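PDB 3PMR: amyloid-like protein 1, which probably binds heparin and takes part in cell adhesion, its E2 domain forming a dimer by a mode conserved with the amyloid precursor protein. Local coordinates for the interface of chains A and B. Residues are numbered along the deposited sequence; one frame, centred on the assembly and turned at random. Chains: chain A/B, Amyloid-like protein 1.

The interface of chains A and B. Residues chain A 151, 155, 159, 162-163, 166; chain B 78-79, 82.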
ATOM      1  N   TYR A 151      -6.774   9.146  -9.308  1.00 30.28           N
ATOM      2  CA  TYR A 151      -7.600  10.151  -8.643  1.00 28.03           C
ATOM      3  C   TYR A 151      -8.227   9.582  -7.367  1.00 27.41           C
ATOM      4  O   TYR A 151      -8.211  10.227  -6.315  1.00 25.52           O
ATOM      5  CB  TYR A 151      -8.693  10.632  -9.602  1.00 25.26           C
ATOM      6  CG  TYR A 151      -9.640  11.673  -9.034  1.00 31.41           C
ATOM      7  CD1 TYR A 151      -9.168  12.751  -8.276  1.00 26.63           C
ATOM      8  CD2 TYR A 151     -11.008  11.604  -9.297  1.00 34.78           C
ATOM      9  CE1 TYR A 151     -10.046  13.733  -7.794  1.00 30.47           C
ATOM     10  CE2 TYR A 151     -11.887  12.574  -8.826  1.00 32.01           C
ATOM     11  CZ  TYR A 151     -11.406  13.628  -8.080  1.00 29.24           C
ATOM     12  OH  TYR A 151     -12.297  14.553  -7.604  1.00 35.60           O
ATOM     13  N   ALA A 155      -7.511  10.862  -3.466  1.00 30.95           N
ATOM     14  CA  ALA A 155      -8.642  11.268  -2.644  1.00 36.28           C
ATOM     15  C   ALA A 155      -8.703  10.435  -1.350  1.00 32.47           C
ATOM     16  O   ALA A 155      -9.012  10.953  -0.277  1.00 37.10           O
ATOM     17  CB  ALA A 155      -9.944  11.104  -3.426  1.00 20.36           C
ATOM     18  N   PRO A 159      -6.787  13.689   0.506  1.00 59.84           N
ATOM     19  CA  PRO A 159      -7.903  14.505   0.019  1.00 61.61           C
ATOM     20  C   PRO A 159      -7.602  15.983  -0.235  1.00 52.12           C
ATOM     21  O   PRO A 159      -8.279  16.622  -1.046  1.00 54.46           O
ATOM     22  CB  PRO A 159      -8.977  14.292   1.090  1.00 61.45           C
ATOM     23  CG  PRO A 159      -8.173  14.032   2.331  1.00 66.00           C
ATOM     24  CD  PRO A 159      -7.117  13.090   1.812  1.00 57.65           C
ATOM     25  N   ALA A 162      -6.405  16.251  -3.777  1.00 37.12           N
ATOM     26  CA  ALA A 162      -7.317  15.706  -4.771  1.00 32.79           C
ATOM     27  C   ALA A 162      -7.990  16.820  -5.568  1.00 29.24           C
ATOM     28  O   ALA A 162      -8.133  16.718  -6.789  1.00 29.74           O
ATOM     29  CB  ALA A 162      -8.369  14.829  -4.094  1.00 27.63           C
ATOM     30  N   GLN A 163      -8.387  17.889  -4.884  1.00 34.95           N
ATOM     31  CA  GLN A 163      -9.052  19.021  -5.526  1.00 35.57           C
ATOM     32  C   GLN A 163      -8.292  19.616  -6.712  1.00 35.81           C
ATOM     33  O   GLN A 163      -8.898  20.125  -7.660  1.00 38.06           O
ATOM     34  CB  GLN A 163      -9.336  20.121  -4.496  1.00 42.42           C
ATOM     35  CG  GLN A 163      -9.673  21.475  -5.114  1.00 60.02           C
ATOM     36  CD  GLN A 163     -10.486  22.362  -4.185  1.00 91.18           C
ATOM     37  OE1 GLN A 163     -10.329  22.314  -2.962  1.00102.02           O
ATOM     38  NE2 GLN A 163     -11.350  23.192  -4.764  1.00 67.42           N
ATOM     39  N   ARG A 166      -8.942  17.511 -10.217  1.00 27.98           N
ATOM     40  CA  ARG A 166     -10.242  17.475 -10.881  1.00 35.37           C
ATOM     41  C   ARG A 166     -10.239  17.791 -12.377  1.00 28.32           C
ATOM     42  O   ARG A 166     -10.713  16.994 -13.183  1.00 26.46           O
ATOM     43  CB  ARG A 166     -11.221  18.410 -10.160  1.00 29.52           C
ATOM     44  CG  ARG A 166     -11.493  18.006  -8.716  1.00 24.66           C
ATOM     45  CD  ARG A 166     -12.444  18.979  -8.038  1.00 29.19           C
ATOM     46  NE  ARG A 166     -12.497  18.755  -6.598  1.00 31.79           N
ATOM     47  CZ  ARG A 166     -13.010  19.618  -5.728  1.00 38.73           C
ATOM     48  NH1 ARG A 166     -13.523  20.765  -6.162  1.00 29.60           N
ATOM     49  NH2 ARG A 166     -12.980  19.352  -4.428  1.00 22.85           N
TER
ATOM     50  N   LEU B  78     -17.845  16.750  -6.681  1.00 22.05           N
ATOM     51  CA  LEU B  78     -16.554  16.083  -6.557  1.00 29.62           C
ATOM     52  C   LEU B  78     -15.961  16.305  -5.161  1.00 27.78           C
ATOM     53  O   LEU B  78     -15.205  15.480  -4.665  1.00 30.31           O
ATOM     54  CB  LEU B  78     -15.585  16.586  -7.624  1.00 26.10           C
ATOM     55  CG  LEU B  78     -15.862  16.114  -9.061  1.00 32.94           C
ATOM     56  CD1 LEU B  78     -14.932  16.861 -10.022  1.00 28.70           C
ATOM     57  CD2 LEU B  78     -15.669  14.608  -9.172  1.00 23.73           C
ATOM     58  N   GLN B  79     -16.308  17.424  -4.539  1.00 28.71           N
ATOM     59  CA  GLN B  79     -15.834  17.732  -3.191  1.00 34.82           C
ATOM     60  C   GLN B  79     -16.455  16.702  -2.249  1.00 23.56           C
ATOM     61  O   GLN B  79     -15.776  16.103  -1.421  1.00 35.53           O
ATOM     62  CB  GLN B  79     -16.294  19.131  -2.774  1.00 34.36           C
ATOM     63  CG  GLN B  79     -16.019  19.461  -1.319  1.00 44.13           C
ATOM     64  CD  GLN B  79     -14.742  20.236  -1.144  1.00 71.97           C
ATOM     65  OE1 GLN B  79     -14.694  21.436  -1.414  1.00 83.38           O
ATOM     66  NE2 GLN B  79     -13.690  19.556  -0.705  1.00 70.75           N
ATOM     67  N   GLU B  82     -14.938  13.248  -2.856  1.00 24.34           N
ATOM     68  CA  GLU B  82     -13.589  13.149  -2.321  1.00 28.85           C
ATOM     69  C   GLU B  82     -13.641  12.921  -0.807  1.00 29.66           C
ATOM     70  O   GLU B  82     -12.854  12.146  -0.267  1.00 29.09           O
ATOM     71  CB  GLU B  82     -12.790  14.421  -2.640  1.00 30.95           C
ATOM     72  CG  GLU B  82     -12.283  14.498  -4.094  1.00 35.90           C
ATOM     73  CD  GLU B  82     -11.952  15.920  -4.534  1.00 41.41           C
ATOM     74  OE1 GLU B  82     -11.837  16.806  -3.660  1.00 36.90           O
ATOM     75  OE2 GLU B  82     -11.800  16.151  -5.753  1.00 38.54           O
TER
HETATM   76  O   HOH W   1     -14.422  22.704  -4.156  1.00 33.62           O
HETATM   77  O   HOH W   2     -11.436  17.490  -1.015  1.00 41.74           O
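B:Glu82 reaches across the dimer interface with its carboxylate held between A:Arg166 and A:Tyr151. A:Arg166 meets it side-on, giving one nitrogen to each oxygen: NE donates to OE2 of B:Glu82 at 2.8 Å in a salt bridge, and the terminal NH2 donates to OE1 at 2.9 Å in a nearly straight bond. Both acceptors lie close to the guanidinium plane, but the carboxylate is turned 38° from it, and OE1 is approached from above the carboxylate plane rather than within it. The phenol OH of A:Tyr151 adds a short bond of 2.5 Å to OE2 of B:Glu82. It takes the anti lone pair of this oxygen, whereas NE of A:Arg166 arrives on the syn side, tilted out of the carboxylate plane, and the tyrosine ring stands almost perpendicular to the carboxylate. Two donors thus grip OE2, an environment that would be expected to stabilise a negative charge.

The methyl CB of A:Ala162 packs against the end of the glutamate, 3.8 Å from the carboxylate carbon CD of B:Glu82 and close to its CG as well. B:Leu78 sits beside the polar cluster, its CD1 against the CG and CD methylenes of A:Arg166 and its CD2 towards the tyrosine hydroxyl. The arginine chain runs extended from CG to NE (chi2 179°), which carries the guanidinium past this leucine to the acid. One guanidinium face is covered by CG of A:Gln163, a poorly ordered residue, and the backbone N of B:Gln79 lies over the rim of the other. Water 1 joins the remaining nitrogen, NH1, to OE1 of B:Gln79; water 2 links OE1 of B:Glu82 more loosely to the carbonyl of the poorly ordered A:Pro159.

The acid projects from the long helix 64-119 of chain B against chain A, where the end of helix 126-157, the short helix 159-162 and the start of helix 166-187 converge. Two-fold symmetry repeats this clasp with the chains exchanged, and the pair forms part of a more extensive dimer interface.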